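Local coordinates for biofilm-associated surface protein (Staphylococcus aureus, PDB 7C7U) that binds calcium and takes part in biofilm formation as a cell wall-anchored surface protein, probably as a switch modulating functional amyloid, at residues 33-38 / 167-172; 40-45 / 51-56; 57-62 / 116-121; 184-189 / 193-198. All coordinates share one frame; numbering follows the deposited sequence.

Contact 1. Residues 33-38 / 167-172; sequences ASMLFD and VFVRDS
M35 and F37 pack on V167, and M35 also on V169, without any hydrogen bond between 33-38 and 167-172. The aliphatic part centres on one methyl group. V167 CG1 reaches in between the two residues of the other segment, lying 3.9 Å from F37 CB and 4.2 Å from M35 CB, and it also rests 4.0 Å from M35 O. Valine suits this spot because its branched β-carbon puts a methyl group close to the backbone, where it can fit between those two CB atoms. The sulfur contact lies further along: the methionine chain bends at its second and third torsions and crosses V169 at about a right angle, with M35 SD 3.9 Å from V169 CG2. F37 touches V167 through CB, not through its ring. With CG anti to the backbone N (chi1 180°), the ring is carried off V167 to meet H165 edge-to-face and to pack against F55.

Backbone bonding goes elsewhere: M35 pairs with S181, L36 with H58 and V167 with S183. L36 turns its side chain away, onto A212 and S214 of strand 210-220, while F168 faces D73. M35 and F37 thus alternate with L36, and V167 with F168, in the buried interior of a curled mixed β-sheet, between strands 36-39 and 163-171, which do not pair.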
# COMPACT_ATOMS: atom_id res chain seq x y z
N ALA A 33 -17.17 6.33 -12.06
CA ALA A 33 -17.31 4.92 -12.40
C ALA A 33 -15.95 4.36 -12.84
O ALA A 33 -14.95 5.07 -12.98
CB ALA A 33 -18.37 4.74 -13.48
N SER A 34 -15.92 3.06 -13.10
CA SER A 34 -14.68 2.44 -13.55
C SER A 34 -14.36 2.88 -14.98
O SER A 34 -15.24 2.95 -15.84
CB SER A 34 -14.78 0.91 -13.48
OG SER A 34 -13.50 0.32 -13.33
N MET A 35 -13.10 3.20 -15.21
CA MET A 35 -12.63 3.50 -16.55
C MET A 35 -12.21 2.21 -17.22
O MET A 35 -11.84 1.24 -16.55
CB MET A 35 -11.47 4.48 -16.46
CG MET A 35 -11.90 5.79 -15.87
SD MET A 35 -10.90 7.05 -16.62
CE MET A 35 -11.00 6.49 -18.29
N LEU A 36 -12.33 2.16 -18.55
CA LEU A 36 -12.04 0.94 -19.31
C LEU A 36 -11.06 1.27 -20.43
O LEU A 36 -11.43 1.94 -21.40
CB LEU A 36 -13.32 0.34 -19.90
CG LEU A 36 -14.03 -0.78 -19.15
CD1 LEU A 36 -14.49 -0.35 -17.76
CD2 LEU A 36 -15.21 -1.35 -19.98
N PHE A 37 -9.84 0.77 -20.31
CA PHE A 37 -8.81 0.89 -21.33
C PHE A 37 -8.96 -0.28 -22.30
O PHE A 37 -8.93 -1.44 -21.88
CB PHE A 37 -7.44 0.92 -20.65
CG PHE A 37 -6.29 1.04 -21.58
CD1 PHE A 37 -6.05 2.21 -22.28
CD2 PHE A 37 -5.41 -0.02 -21.74
CE1 PHE A 37 -4.96 2.32 -23.15
CE2 PHE A 37 -4.32 0.07 -22.58
CZ PHE A 37 -4.09 1.25 -23.29
N ASP A 38 -9.14 0.03 -23.58
CA ASP A 38 -9.53 -0.95 -24.60
C ASP A 38 -8.50 -0.92 -25.73
O ASP A 38 -8.75 -0.31 -26.78
CB ASP A 38 -10.95 -0.61 -25.08
CG ASP A 38 -11.49 -1.55 -26.14
OD1 ASP A 38 -10.87 -2.59 -26.44
OD2 ASP A 38 -12.59 -1.26 -26.66
N VAL A 167 -5.33 1.62 -15.53
CA VAL A 167 -5.90 2.93 -15.76
C VAL A 167 -6.72 3.29 -14.52
O VAL A 167 -7.31 2.42 -13.87
CB VAL A 167 -6.74 2.98 -17.07
CG1 VAL A 167 -8.00 2.12 -16.96
CG2 VAL A 167 -7.07 4.39 -17.45
N PHE A 168 -6.72 4.57 -14.16
CA PHE A 168 -7.50 5.03 -13.03
C PHE A 168 -7.57 6.55 -13.07
O PHE A 168 -6.82 7.21 -13.79
CB PHE A 168 -6.91 4.56 -11.69
CG PHE A 168 -5.44 4.87 -11.53
CD1 PHE A 168 -4.48 4.01 -12.05
CD2 PHE A 168 -5.02 5.99 -10.81
CE1 PHE A 168 -3.12 4.28 -11.89
CE2 PHE A 168 -3.66 6.26 -10.64
CZ PHE A 168 -2.71 5.40 -11.19
N VAL A 169 -8.48 7.08 -12.27
CA VAL A 169 -8.55 8.51 -11.99
C VAL A 169 -7.72 8.78 -10.74
O VAL A 169 -7.86 8.09 -9.73
CB VAL A 169 -10.01 8.96 -11.80
CG1 VAL A 169 -10.08 10.42 -11.35
CG2 VAL A 169 -10.80 8.77 -13.09
N ARG A 170 -6.82 9.76 -10.82
CA ARG A 170 -6.02 10.18 -9.69
C ARG A 170 -6.55 11.49 -9.13
O ARG A 170 -6.77 12.44 -9.89
CB ARG A 170 -4.55 10.35 -10.07
CG ARG A 170 -3.60 10.51 -8.84
CD ARG A 170 -2.13 10.60 -9.27
NE ARG A 170 -1.87 11.76 -10.14
CZ ARG A 170 -1.47 12.96 -9.71
NH1 ARG A 170 -1.26 13.93 -10.59
NH2 ARG A 170 -1.25 13.18 -8.42
N ASP A 171 -6.77 11.52 -7.82
CA ASP A 171 -7.03 12.76 -7.08
C ASP A 171 -5.70 13.48 -6.95
O ASP A 171 -4.85 13.08 -6.16
CB ASP A 171 -7.65 12.43 -5.72
CG ASP A 171 -7.99 13.68 -4.88
OD1 ASP A 171 -7.45 14.78 -5.13
OD2 ASP A 171 -8.81 13.52 -3.94
N SER A 172 -5.51 14.54 -7.73
CA SER A 172 -4.22 15.22 -7.72
C SER A 172 -4.01 16.04 -6.45
O SER A 172 -2.86 16.38 -6.14
CB SER A 172 -4.06 16.12 -8.94
OG SER A 172 -4.92 17.23 -8.85

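Contact 2. Residues 40-45 / 51-56; sequences GKLDSD and NIIPFD
G40 and P54 pair just beyond the end of strand 36-39, in a β-hairpin whose other arm is strand 52-61 and whose long connection contains the short helix 45-48. One backbone bond extends the antiparallel pairing into this connection: G40 N donates to P54 O over 2.7 Å, nearly straight at the hydrogen (169°). The donor stands 32° out of the carbonyl plane. P54 has no N-H to give in return, so this pair has a single bond.

Glycine suits its place for reasons of space. Its backbone conformation is an ordinary extended one, but the direction a side chain would take is occupied by the proline ring, whose CG lies 4.2 Å from G40 CA. This part of the contact is near the surface, and P54 is itself exposed.

Deeper in, the connection is held by apolar packing. L42 and I53 cross at about a right angle, and the leucine offers both branches: CD1 lies beside the isoleucine CD1, while CD2 reaches the two branches at CB. Both side chains also rest on F187 and V148, and the backbone of L42 bonds to L188, which ties the hairpin to the segment following strand 183-187. Further on, S44 serves as N-cap of the helix, its OG bonded to A47 N. K41 and D45 form salt bridges with E199 and K190, respectively. The closest apolar approach is between L42 CD2 and I53 CG1, at 3.8 Å.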
# COMPACT_ATOMS: atom_id res chain seq x y z
N GLY A 40 -5.69 -2.23 -28.77
CA GLY A 40 -5.52 -3.23 -29.80
C GLY A 40 -4.67 -4.39 -29.32
O GLY A 40 -3.90 -4.28 -28.36
N LYS A 41 -4.84 -5.53 -29.98
CA LYS A 41 -4.07 -6.72 -29.64
C LYS A 41 -2.69 -6.68 -30.29
O LYS A 41 -2.49 -6.05 -31.33
CB LYS A 41 -4.80 -7.99 -30.10
CG LYS A 41 -6.15 -8.21 -29.48
CD LYS A 41 -6.70 -9.60 -29.87
CE LYS A 41 -7.03 -9.69 -31.35
NZ LYS A 41 -8.46 -9.49 -31.63
N LEU A 42 -1.74 -7.36 -29.66
CA LEU A 42 -0.36 -7.38 -30.13
C LEU A 42 -0.01 -8.78 -30.61
O LEU A 42 1.04 -9.32 -30.25
CB LEU A 42 0.59 -6.94 -29.01
CG LEU A 42 0.23 -5.63 -28.32
CD1 LEU A 42 1.25 -5.30 -27.26
CD2 LEU A 42 0.09 -4.47 -29.32
N ASP A 43 -0.89 -9.37 -31.41
CA ASP A 43 -0.86 -10.80 -31.69
C ASP A 43 -0.68 -11.10 -33.17
O ASP A 43 -0.94 -12.22 -33.60
CB ASP A 43 -2.14 -11.43 -31.18
CG ASP A 43 -3.36 -10.99 -31.98
OD1 ASP A 43 -3.32 -9.88 -32.56
OD2 ASP A 43 -4.36 -11.74 -32.02
N SER A 44 -0.23 -10.13 -33.96
CA SER A 44 -0.05 -10.37 -35.38
C SER A 44 1.21 -9.68 -35.87
O SER A 44 1.62 -8.65 -35.32
CB SER A 44 -1.23 -9.86 -36.20
OG SER A 44 -1.22 -8.44 -36.23
N ASP A 45 1.80 -10.24 -36.93
CA ASP A 45 2.94 -9.59 -37.57
C ASP A 45 2.59 -8.15 -37.96
O ASP A 45 3.39 -7.24 -37.75
CB ASP A 45 3.39 -10.36 -38.82
CG ASP A 45 3.99 -11.72 -38.50
OD1 ASP A 45 4.47 -11.94 -37.36
OD2 ASP A 45 4.02 -12.58 -39.41
N ASN A 51 4.72 0.82 -35.04
CA ASN A 51 5.23 1.47 -33.85
C ASN A 51 4.12 2.13 -33.03
O ASN A 51 4.41 3.00 -32.20
CB ASN A 51 6.31 2.49 -34.21
CG ASN A 51 5.74 3.74 -34.84
OD1 ASN A 51 4.96 3.68 -35.80
ND2 ASN A 51 6.10 4.90 -34.29
N ILE A 52 2.86 1.76 -33.28
CA ILE A 52 1.71 2.31 -32.57
C ILE A 52 0.90 1.18 -31.95
O ILE A 52 0.58 0.19 -32.62
CB ILE A 52 0.81 3.16 -33.49
CG1 ILE A 52 1.60 4.34 -34.04
CG2 ILE A 52 -0.45 3.63 -32.74
CD1 ILE A 52 0.76 5.38 -34.75
N ILE A 53 0.55 1.34 -30.68
CA ILE A 53 -0.47 0.53 -30.03
C ILE A 53 -1.73 1.38 -29.94
O ILE A 53 -1.73 2.38 -29.22
CB ILE A 53 -0.03 0.04 -28.64
CG1 ILE A 53 1.21 -0.85 -28.75
CG2 ILE A 53 -1.16 -0.73 -27.96
CD1 ILE A 53 1.82 -1.18 -27.39
N PRO A 54 -2.79 1.05 -30.66
CA PRO A 54 -4.01 1.85 -30.60
C PRO A 54 -4.88 1.45 -29.41
O PRO A 54 -4.80 0.34 -28.88
CB PRO A 54 -4.70 1.51 -31.92
CG PRO A 54 -4.36 0.08 -32.11
CD PRO A 54 -2.94 -0.09 -31.59
N PHE A 55 -5.74 2.39 -29.00
CA PHE A 55 -6.67 2.11 -27.92
C PHE A 55 -7.86 3.05 -28.00
O PHE A 55 -7.80 4.14 -28.58
CB PHE A 55 -6.00 2.22 -26.54
CG PHE A 55 -5.54 3.62 -26.17
CD1 PHE A 55 -4.26 4.06 -26.51
CD2 PHE A 55 -6.35 4.46 -25.42
CE1 PHE A 55 -3.82 5.32 -26.14
CE2 PHE A 55 -5.93 5.72 -25.05
CZ PHE A 55 -4.66 6.16 -25.41
N ASP A 56 -8.95 2.62 -27.38
CA ASP A 56 -10.02 3.50 -26.96
C ASP A 56 -10.04 3.53 -25.44
O ASP A 56 -9.54 2.62 -24.78
CB ASP A 56 -11.39 3.04 -27.49
CG ASP A 56 -11.45 3.01 -29.01
OD1 ASP A 56 -10.98 3.97 -29.65
OD2 ASP A 56 -11.93 2.01 -29.56

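Contact 3. Residues 57-62 / 116-121; sequences LHSYMS and VNFIRA
M61 and F118 make the tight part of this contact, sliding past each other in opposite directions along the rim of the phenyl ring. Three atoms of the methionine gather near F118 CE1: CE at 3.9 Å, with CB and SD hardly further. CB lies in the ring plane at the edge and also approaches CZ. The sulfur stands obliquely, 5.3 Å from the F118 ring centroid and 73° off its normal. The flexible thioether suits such a rim because it can bend to follow it; M61 does so at its third torsion (chi3 -47°).

The rest is looser. S59 OG comes no nearer than 4.3 Å to F118 CZ, no hydrogen bond crosses, and the closest CA atoms, of M61 and I119, are 9.3 Å apart. Toward solvent, S62, just past strand 52-61, and A121 are exposed, and M61 itself is partly exposed. F118, by contrast, is buried: its ring meets F32 edge-to-face and F126 with planes at about 60°, and it touches I72. A Met-aromatic contact thus joins the end of strand 52-61 to the corner after strand 113-117, at the edge of the sheet's apolar interior.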
# COMPACT_ATOMS: atom_id res chain seq x y z
N LEU A 57 -10.61 4.59 -24.89
CA LEU A 57 -10.77 4.70 -23.45
C LEU A 57 -12.23 5.03 -23.18
O LEU A 57 -12.74 6.03 -23.68
CB LEU A 57 -9.83 5.77 -22.89
CG LEU A 57 -9.61 5.84 -21.38
CD1 LEU A 57 -9.17 4.50 -20.77
CD2 LEU A 57 -8.57 6.92 -21.12
N HIS A 58 -12.92 4.16 -22.43
CA HIS A 58 -14.34 4.34 -22.15
C HIS A 58 -14.55 4.70 -20.69
O HIS A 58 -13.85 4.20 -19.81
CB HIS A 58 -15.14 3.07 -22.46
CG HIS A 58 -14.84 2.44 -23.78
ND1 HIS A 58 -15.45 2.82 -24.96
CD2 HIS A 58 -14.01 1.41 -24.11
CE1 HIS A 58 -15.00 2.07 -25.95
NE2 HIS A 58 -14.13 1.21 -25.46
N SER A 59 -15.54 5.55 -20.42
CA SER A 59 -15.89 5.78 -19.03
C SER A 59 -17.32 6.27 -18.91
O SER A 59 -17.96 6.67 -19.90
CB SER A 59 -14.93 6.78 -18.38
OG SER A 59 -15.24 6.94 -17.00
N TYR A 60 -17.82 6.23 -17.68
CA TYR A 60 -19.11 6.80 -17.31
C TYR A 60 -18.84 7.96 -16.37
O TYR A 60 -18.00 7.85 -15.46
CB TYR A 60 -20.01 5.76 -16.62
CG TYR A 60 -20.89 4.97 -17.57
CD1 TYR A 60 -20.37 3.91 -18.31
CD2 TYR A 60 -22.23 5.30 -17.74
CE1 TYR A 60 -21.17 3.19 -19.19
CE2 TYR A 60 -23.05 4.57 -18.61
CZ TYR A 60 -22.51 3.52 -19.34
OH TYR A 60 -23.30 2.80 -20.23
N MET A 61 -19.51 9.09 -16.60
CA MET A 61 -19.35 10.27 -15.75
C MET A 61 -20.71 10.91 -15.50
O MET A 61 -21.57 10.94 -16.38
CB MET A 61 -18.38 11.29 -16.36
CG MET A 61 -18.78 11.83 -17.71
SD MET A 61 -17.84 13.32 -18.13
CE MET A 61 -17.99 14.25 -16.61
N SER A 62 -20.89 11.44 -14.29
CA SER A 62 -22.15 12.08 -13.93
C SER A 62 -22.15 13.58 -14.26
O SER A 62 -21.22 14.30 -13.92
CB SER A 62 -22.42 11.88 -12.44
OG SER A 62 -21.28 12.23 -11.69
N VAL A 116 -3.46 12.81 -18.03
CA VAL A 116 -4.23 13.76 -18.81
C VAL A 116 -5.44 14.16 -17.98
O VAL A 116 -5.87 13.42 -17.09
CB VAL A 116 -4.63 13.18 -20.19
CG1 VAL A 116 -5.65 12.07 -20.02
CG2 VAL A 116 -5.17 14.27 -21.11
N ASN A 117 -5.95 15.36 -18.23
CA ASN A 117 -7.10 15.81 -17.46
C ASN A 117 -8.32 14.96 -17.82
O ASN A 117 -8.45 14.47 -18.94
CB ASN A 117 -7.37 17.29 -17.71
CG ASN A 117 -6.51 18.20 -16.83
OD1 ASN A 117 -5.86 17.74 -15.90
ND2 ASN A 117 -6.51 19.49 -17.14
N PHE A 118 -9.19 14.76 -16.83
CA PHE A 118 -10.39 13.96 -17.04
C PHE A 118 -11.43 14.70 -17.88
O PHE A 118 -11.90 14.19 -18.90
CB PHE A 118 -10.99 13.57 -15.68
CG PHE A 118 -12.19 12.68 -15.77
CD1 PHE A 118 -13.46 13.20 -15.98
CD2 PHE A 118 -12.06 11.31 -15.62
CE1 PHE A 118 -14.57 12.38 -16.06
CE2 PHE A 118 -13.17 10.48 -15.70
CZ PHE A 118 -14.42 11.02 -15.92
N ILE A 119 -11.80 15.91 -17.46
CA ILE A 119 -12.94 16.62 -18.03
C ILE A 119 -12.53 17.30 -19.34
O ILE A 119 -11.60 18.11 -19.36
CB ILE A 119 -13.50 17.64 -17.03
CG1 ILE A 119 -14.17 16.92 -15.87
CG2 ILE A 119 -14.49 18.56 -17.71
CD1 ILE A 119 -13.84 17.53 -14.53
N ARG A 120 -13.26 16.98 -20.42
CA ARG A 120 -12.93 17.50 -21.75
C ARG A 120 -12.92 19.02 -21.78
O ARG A 120 -12.08 19.63 -22.46
CB ARG A 120 -13.92 16.96 -22.78
CG ARG A 120 -13.79 17.60 -24.14
CD ARG A 120 -14.83 17.11 -25.12
NE ARG A 120 -14.65 17.75 -26.43
CZ ARG A 120 -15.61 17.85 -27.35
NH1 ARG A 120 -15.35 18.44 -28.51
NH2 ARG A 120 -16.82 17.34 -27.13
N ALA A 121 -13.86 19.66 -21.07
CA ALA A 121 -13.92 21.12 -21.07
C ALA A 121 -12.68 21.75 -20.43
O ALA A 121 -12.34 22.89 -20.74
CB ALA A 121 -15.18 21.59 -20.35

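Contact 4. Residues 184-189 / 193-198; sequences SGYFLT and DDLVNL
L195 reaches from helix 193-199 into the corner between Y186 and L188. Followed outward, its CB points toward 184-189 and passes L188 CD1 at 4.4 Å. CG, placed anti to the carbonyl carbon (chi1 -61°), stays further off and serves as the branch point. The closest touching is done by CD1, which lies 3.5 Å from Y186 OH, 4.4 Å from Y186 CZ and 4.1 Å from L188 CD2; CD2 is turned away from both residues. The leucine crosses each of these side chains at about a right angle.

At the next residue, V196 CG2 rests 3.6 Å from T189 O. T189 turns its own side chain away and bonds through OG1 to A191 N, while its backbone N bonds to D192 OD2. Y186 packs on K162 as well, and its side chain lies about 7 Å from a bound calcium ion.

The helix is amphipathic: L195 faces Y186 and L188 and also A365 of strand 359-369, and V196 lies against the loop at T189 and D43, while D193, D194 and N197 are exposed. D194 OD2 bonds Q256 NE2, but between these two segments the attachment is apolar packing, probably driven by burial.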
# COMPACT_ATOMS: atom_id res chain seq x y z
N SER A 184 -7.65 -2.59 -14.72
CA SER A 184 -6.33 -3.09 -15.11
C SER A 184 -6.52 -4.15 -16.18
O SER A 184 -7.63 -4.34 -16.69
CB SER A 184 -5.55 -3.62 -13.90
OG SER A 184 -6.22 -4.69 -13.23
N GLY A 185 -5.44 -4.83 -16.54
CA GLY A 185 -5.45 -5.87 -17.55
C GLY A 185 -4.06 -6.11 -18.12
O GLY A 185 -3.04 -5.73 -17.52
N TYR A 186 -4.02 -6.77 -19.28
CA TYR A 186 -2.76 -6.96 -19.95
C TYR A 186 -3.03 -7.07 -21.44
O TYR A 186 -4.11 -7.50 -21.85
CB TYR A 186 -2.00 -8.20 -19.45
CG TYR A 186 -2.78 -9.50 -19.49
CD1 TYR A 186 -2.68 -10.36 -20.58
CD2 TYR A 186 -3.56 -9.90 -18.42
CE1 TYR A 186 -3.37 -11.56 -20.61
CE2 TYR A 186 -4.24 -11.11 -18.43
CZ TYR A 186 -4.15 -11.93 -19.55
OH TYR A 186 -4.83 -13.12 -19.58
N PHE A 187 -2.04 -6.65 -22.24
CA PHE A 187 -2.12 -6.74 -23.69
C PHE A 187 -2.06 -8.19 -24.13
O PHE A 187 -1.29 -8.98 -23.58
CB PHE A 187 -0.98 -5.97 -24.34
CG PHE A 187 -1.03 -4.50 -24.11
CD1 PHE A 187 -1.81 -3.68 -24.91
CD2 PHE A 187 -0.25 -3.92 -23.10
CE1 PHE A 187 -1.83 -2.31 -24.70
CE2 PHE A 187 -0.26 -2.56 -22.90
CZ PHE A 187 -1.07 -1.75 -23.68
N LEU A 188 -2.85 -8.53 -25.13
CA LEU A 188 -2.86 -9.89 -25.64
C LEU A 188 -1.77 -10.03 -26.70
O LEU A 188 -1.63 -9.16 -27.57
CB LEU A 188 -4.22 -10.26 -26.23
CG LEU A 188 -5.40 -10.20 -25.25
CD1 LEU A 188 -6.70 -10.65 -25.88
CD2 LEU A 188 -5.09 -11.00 -23.99
N THR A 189 -0.97 -11.08 -26.58
CA THR A 189 0.05 -11.42 -27.56
C THR A 189 -0.20 -12.82 -28.08
O THR A 189 -1.12 -13.51 -27.63
CB THR A 189 1.47 -11.36 -26.95
OG1 THR A 189 1.65 -12.47 -26.06
CG2 THR A 189 1.72 -10.04 -26.23
N ASP A 193 -2.73 -17.64 -26.40
CA ASP A 193 -3.30 -18.26 -27.58
C ASP A 193 -4.76 -18.66 -27.38
O ASP A 193 -5.56 -18.57 -28.32
CB ASP A 193 -2.44 -19.46 -28.03
CG ASP A 193 -2.18 -20.45 -26.91
OD1 ASP A 193 -2.29 -20.07 -25.72
OD2 ASP A 193 -1.84 -21.61 -27.22
N ASP A 194 -5.15 -19.05 -26.16
CA ASP A 194 -6.55 -19.42 -25.97
C ASP A 194 -7.47 -18.19 -26.07
O ASP A 194 -8.52 -18.25 -26.73
CB ASP A 194 -6.74 -20.18 -24.66
CG ASP A 194 -6.32 -19.39 -23.42
OD1 ASP A 194 -5.48 -18.46 -23.46
OD2 ASP A 194 -6.85 -19.75 -22.37
N LEU A 195 -7.06 -17.07 -25.48
CA LEU A 195 -7.85 -15.85 -25.55
C LEU A 195 -7.86 -15.27 -26.97
O LEU A 195 -8.86 -14.69 -27.39
CB LEU A 195 -7.32 -14.82 -24.55
CG LEU A 195 -7.36 -15.23 -23.06
CD1 LEU A 195 -6.99 -14.06 -22.13
CD2 LEU A 195 -8.71 -15.80 -22.65
N VAL A 196 -6.75 -15.39 -27.70
CA VAL A 196 -6.71 -14.92 -29.09
C VAL A 196 -7.67 -15.73 -29.96
O VAL A 196 -8.38 -15.17 -30.81
CB VAL A 196 -5.27 -14.97 -29.63
CG1 VAL A 196 -5.25 -14.92 -31.18
CG2 VAL A 196 -4.45 -13.83 -29.05
N ASN A 197 -7.70 -17.05 -29.77
CA ASN A 197 -8.65 -17.87 -30.53
C ASN A 197 -10.09 -17.50 -30.22
O ASN A 197 -10.97 -17.60 -31.09
CB ASN A 197 -8.41 -19.36 -30.26
CG ASN A 197 -7.08 -19.85 -30.82
OD1 ASN A 197 -6.38 -19.13 -31.52
ND2 ASN A 197 -6.73 -21.10 -30.51
N LEU A 198 -10.36 -17.13 -28.97
CA LEU A 198 -11.71 -16.71 -28.59
C LEU A 198 -12.08 -15.42 -29.29
O LEU A 198 -13.17 -15.31 -29.89
CB LEU A 198 -11.80 -16.56 -27.06
CG LEU A 198 -12.03 -17.87 -26.30
CD1 LEU A 198 -11.48 -17.76 -24.86
CD2 LEU A 198 -13.53 -18.21 -26.28

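Overall arrangement
All four contacts draw on one curled β-sheet. Contacts 1 and 3, whose centres are 9 Å apart, use neighbouring strands 36-39 and 52-61, which are also joined by a side-chain bond from D38 OD2 to H58 NE2 (3.1 Å). Contact 1 is buried and made by methyl, methylene and thioether groups; contact 3, at the margin, sets a thioether against a ring edge. Contact 2 takes the same two strands to their other end, becomes partly exposed, and is the one with a hydrogen bond between its segments. Contact 4 attaches a helix to the sheet, and its F187 touches F37 of contact 1.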